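Local atomic coordinates of mitotic checkpoint control protein kinase BUB1 (PDB entry 6JKK), a protein that probably binds ATP and acts as a protein kinase in the mitotic checkpoint at kinetochores, its kinase domain being the part described here. Residues E266-S271 against M277-V282. Numbering follows the deposited sequence.
Sequences EVVQRS and MPKTNV
Val268 and Met277 form the hydrogen-bonded pair of a short antiparallel hairpin: Val268 N donates to Met277 O (3.0 Å) and Met277 N returns a bond to Val268 O (2.9 Å), both nearly straight. Beyond the non-hydrogen-bonded pair Val267-Pro278, Lys279 N closes on Glu266 O at 2.7 Å, and Pro278 CA turns its hydrogen to the same carbonyl oxygen. Past it a water bridges the two segments, accepting from both Glu266 N and Thr280 N.

Among the side chains, Arg270 reaches across the hairpin. Bent at chi2 (38°), it crosses Met277 at about a right angle, Arg270 CD resting on Met277 CB (3.7 Å). Pro278 O lies over one face of the Arg270 guanidinium, toward its rim, while Arg270 NH2 gives a weak hydrogen bond to Lys279 O, near the guanidinium plane at its edge (3.4 Å). Asn281 OD1 sits obliquely 3.2 Å from Arg270 NH2, where the N-H does not point well at it. Shortening Arg270 to an alanine would probably leave these oxygens without their nearby positive charge and uncover Met277 CB and CG.

Lys279, with CG anti to the backbone N (chi1 -164°), extends alongside Glu266; Lys279 NZ stays 4.4 Å from Glu266 OE2, too far for a salt bridge.

Pro278 packs on helices 246-261 and 288-299, seating the hairpin on the helical C-terminal lobe. Backbone bonds thus set the register, whereas the charged side chains add packing, one weak bond and probably long-range attraction.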
ATOM      1  N   GLU A 266      -3.394  13.548  12.552  1.00 25.92           N
ATOM      2  CA  GLU A 266      -2.553  14.712  12.746  1.00 29.00           C
ATOM      3  C   GLU A 266      -1.580  14.381  13.857  1.00 35.64           C
ATOM      4  O   GLU A 266      -1.974  13.968  14.952  1.00 40.87           O
ATOM      5  CB  GLU A 266      -3.372  15.929  13.147  1.00 31.49           C
ATOM      6  CG  GLU A 266      -4.564  16.199  12.268  1.00 35.99           C
ATOM      7  CD  GLU A 266      -5.365  17.363  12.790  1.00 44.29           C
ATOM      8  OE1 GLU A 266      -6.496  17.139  13.276  1.00 51.02           O
ATOM      9  OE2 GLU A 266      -4.847  18.499  12.737  1.00 40.54           O
ATOM     10  N   VAL A 267      -0.306  14.581  13.568  1.00 28.33           N
ATOM     11  CA  VAL A 267       0.758  14.235  14.486  1.00 29.22           C
ATOM     12  C   VAL A 267       1.297  15.487  15.201  1.00 34.90           C
ATOM     13  O   VAL A 267       1.485  16.533  14.577  1.00 33.52           O
ATOM     14  CB  VAL A 267       1.848  13.480  13.709  1.00 28.25           C
ATOM     15  CG1 VAL A 267       3.180  13.753  14.268  1.00 39.43           C
ATOM     16  CG2 VAL A 267       1.563  11.990  13.718  1.00 28.45           C
ATOM     17  N   VAL A 268       1.493  15.394  16.518  1.00 31.91           N
ATOM     18  CA  VAL A 268       2.089  16.481  17.302  1.00 36.26           C
ATOM     19  C   VAL A 268       3.060  15.901  18.325  1.00 35.44           C
ATOM     20  O   VAL A 268       3.020  14.704  18.610  1.00 34.19           O
ATOM     21  CB  VAL A 268       1.027  17.298  18.075  1.00 41.03           C
ATOM     22  CG1 VAL A 268      -0.044  17.833  17.143  1.00 45.87           C
ATOM     23  CG2 VAL A 268       0.397  16.455  19.171  1.00 35.20           C
ATOM     24  N   GLN A 269       3.923  16.742  18.882  1.00 34.59           N
ATOM     25  CA  GLN A 269       4.773  16.315  19.987  1.00 43.37           C
ATOM     26  C   GLN A 269       3.961  16.254  21.274  1.00 49.67           C
ATOM     27  O   GLN A 269       3.235  17.197  21.598  1.00 45.98           O
ATOM     28  CB  GLN A 269       5.951  17.271  20.170  1.00 44.18           C
ATOM     29  CG  GLN A 269       6.889  17.321  18.983  1.00 47.21           C
ATOM     30  CD  GLN A 269       8.183  18.065  19.272  1.00 52.98           C
ATOM     31  OE1 GLN A 269       9.132  17.496  19.813  1.00 55.90           O
ATOM     32  NE2 GLN A 269       8.229  19.341  18.903  1.00 51.16           N
ATOM     33  N   ARG A 270       4.075  15.149  22.006  1.00 48.47           N
ATOM     34  CA  ARG A 270       3.391  15.028  23.289  1.00 49.69           C
ATOM     35  C   ARG A 270       4.039  15.928  24.327  1.00 50.05           C
ATOM     36  O   ARG A 270       4.866  15.476  25.110  1.00 54.40           O
ATOM     37  CB  ARG A 270       3.389  13.579  23.777  1.00 49.60           C
ATOM     38  CG  ARG A 270       1.999  12.978  23.862  1.00 54.59           C
ATOM     39  CD  ARG A 270       1.172  13.463  22.686  1.00 63.70           C
ATOM     40  NE  ARG A 270      -0.189  12.939  22.668  1.00 70.56           N
ATOM     41  CZ  ARG A 270      -1.238  13.624  22.223  1.00 76.01           C
ATOM     42  NH1 ARG A 270      -1.078  14.866  21.780  1.00 80.36           N
ATOM     43  NH2 ARG A 270      -2.446  13.076  22.232  1.00 74.43           N
ATOM     44  N   SER A 271       3.657  17.201  24.326  1.00 48.02           N
ATOM     45  CA  SER A 271       4.204  18.172  25.268  1.00 54.17           C
ATOM     46  C   SER A 271       4.093  17.655  26.699  1.00 57.95           C
ATOM     47  O   SER A 271       3.073  17.076  27.071  1.00 63.31           O
ATOM     48  CB  SER A 271       3.469  19.509  25.124  1.00 59.58           C
ATOM     49  OG  SER A 271       4.212  20.579  25.680  1.00 68.64           O
ATOM     50  N   MET A 277       3.120  11.815  18.753  1.00 30.79           N
ATOM     51  CA  MET A 277       1.965  10.927  18.823  1.00 27.00           C
ATOM     52  C   MET A 277       0.823  11.581  18.053  1.00 25.06           C
ATOM     53  O   MET A 277       0.848  12.793  17.812  1.00 28.67           O
ATOM     54  CB  MET A 277       1.546  10.701  20.284  1.00 27.43           C
ATOM     55  CG  MET A 277       2.557   9.926  21.116  1.00 27.10           C
ATOM     56  SD  MET A 277       2.768   8.243  20.514  1.00 27.04           S
ATOM     57  CE  MET A 277       1.364   7.450  21.308  1.00 30.26           C
ATOM     58  N   PRO A 278      -0.175  10.783  17.648  1.00 29.68           N
ATOM     59  CA  PRO A 278      -1.353  11.411  17.043  1.00 30.26           C
ATOM     60  C   PRO A 278      -2.011  12.368  18.024  1.00 29.68           C
ATOM     61  O   PRO A 278      -1.936  12.158  19.240  1.00 27.80           O
ATOM     62  CB  PRO A 278      -2.280  10.224  16.773  1.00 28.96           C
ATOM     63  CG  PRO A 278      -1.344   9.054  16.598  1.00 26.42           C
ATOM     64  CD  PRO A 278      -0.236   9.310  17.590  1.00 25.64           C
ATOM     65  N   LYS A 279      -2.649  13.410  17.500  1.00 23.56           N
ATOM     66  CA  LYS A 279      -3.327  14.402  18.323  1.00 25.65           C
ATOM     67  C   LYS A 279      -4.493  13.758  19.073  1.00 35.63           C
ATOM     68  O   LYS A 279      -4.861  14.180  20.172  1.00 32.75           O
ATOM     69  CB  LYS A 279      -3.824  15.529  17.422  1.00 30.20           C
ATOM     70  CG  LYS A 279      -4.218  16.802  18.129  1.00 42.53           C
ATOM     71  CD  LYS A 279      -4.326  17.924  17.110  1.00 44.84           C
ATOM     72  CE  LYS A 279      -4.919  19.173  17.722  1.00 49.14           C
ATOM     73  NZ  LYS A 279      -4.964  20.280  16.723  1.00 47.55           N
ATOM     74  N   THR A 280      -5.055  12.718  18.464  1.00 28.86           N
ATOM     75  CA  THR A 280      -6.193  11.992  19.017  1.00 32.94           C
ATOM     76  C   THR A 280      -5.797  11.102  20.197  1.00 35.33           C
ATOM     77  O   THR A 280      -4.883  10.284  20.089  1.00 40.40           O
ATOM     78  CB  THR A 280      -6.846  11.105  17.930  1.00 31.69           C
ATOM     79  OG1 THR A 280      -7.320  11.929  16.858  1.00 36.91           O
ATOM     80  CG2 THR A 280      -8.008  10.319  18.504  1.00 32.69           C
ATOM     81  N   ASN A 281      -6.489  11.266  21.321  1.00 39.08           N
ATOM     82  CA  ASN A 281      -6.307  10.378  22.462  1.00 47.08           C
ATOM     83  C   ASN A 281      -7.010   9.041  22.234  1.00 42.12           C
ATOM     84  O   ASN A 281      -8.207   9.006  21.948  1.00 43.68           O
ATOM     85  CB  ASN A 281      -6.852  11.026  23.737  1.00 51.64           C
ATOM     86  CG  ASN A 281      -6.128  12.311  24.102  1.00 57.44           C
ATOM     87  OD1 ASN A 281      -4.899  12.372  24.084  1.00 61.22           O
ATOM     88  ND2 ASN A 281      -6.892  13.346  24.436  1.00 57.36           N
ATOM     89  N   VAL A 282      -6.262   7.947  22.349  1.00 33.98           N
ATOM     90  CA  VAL A 282      -6.855   6.615  22.353  1.00 29.99           C
ATOM     91  C   VAL A 282      -7.746   6.515  23.589  1.00 28.63           C
ATOM     92  O   VAL A 282      -7.303   6.833  24.691  1.00 30.47           O
ATOM     93  CB  VAL A 282      -5.775   5.523  22.428  1.00 31.09           C
ATOM     94  CG1 VAL A 282      -6.394   4.147  22.252  1.00 27.29           C
ATOM     95  CG2 VAL A 282      -4.693   5.765  21.372  1.00 33.83           C
TER
HETATM   96  O   HOH W   1      -4.778  12.630  15.188  1.00 27.01           O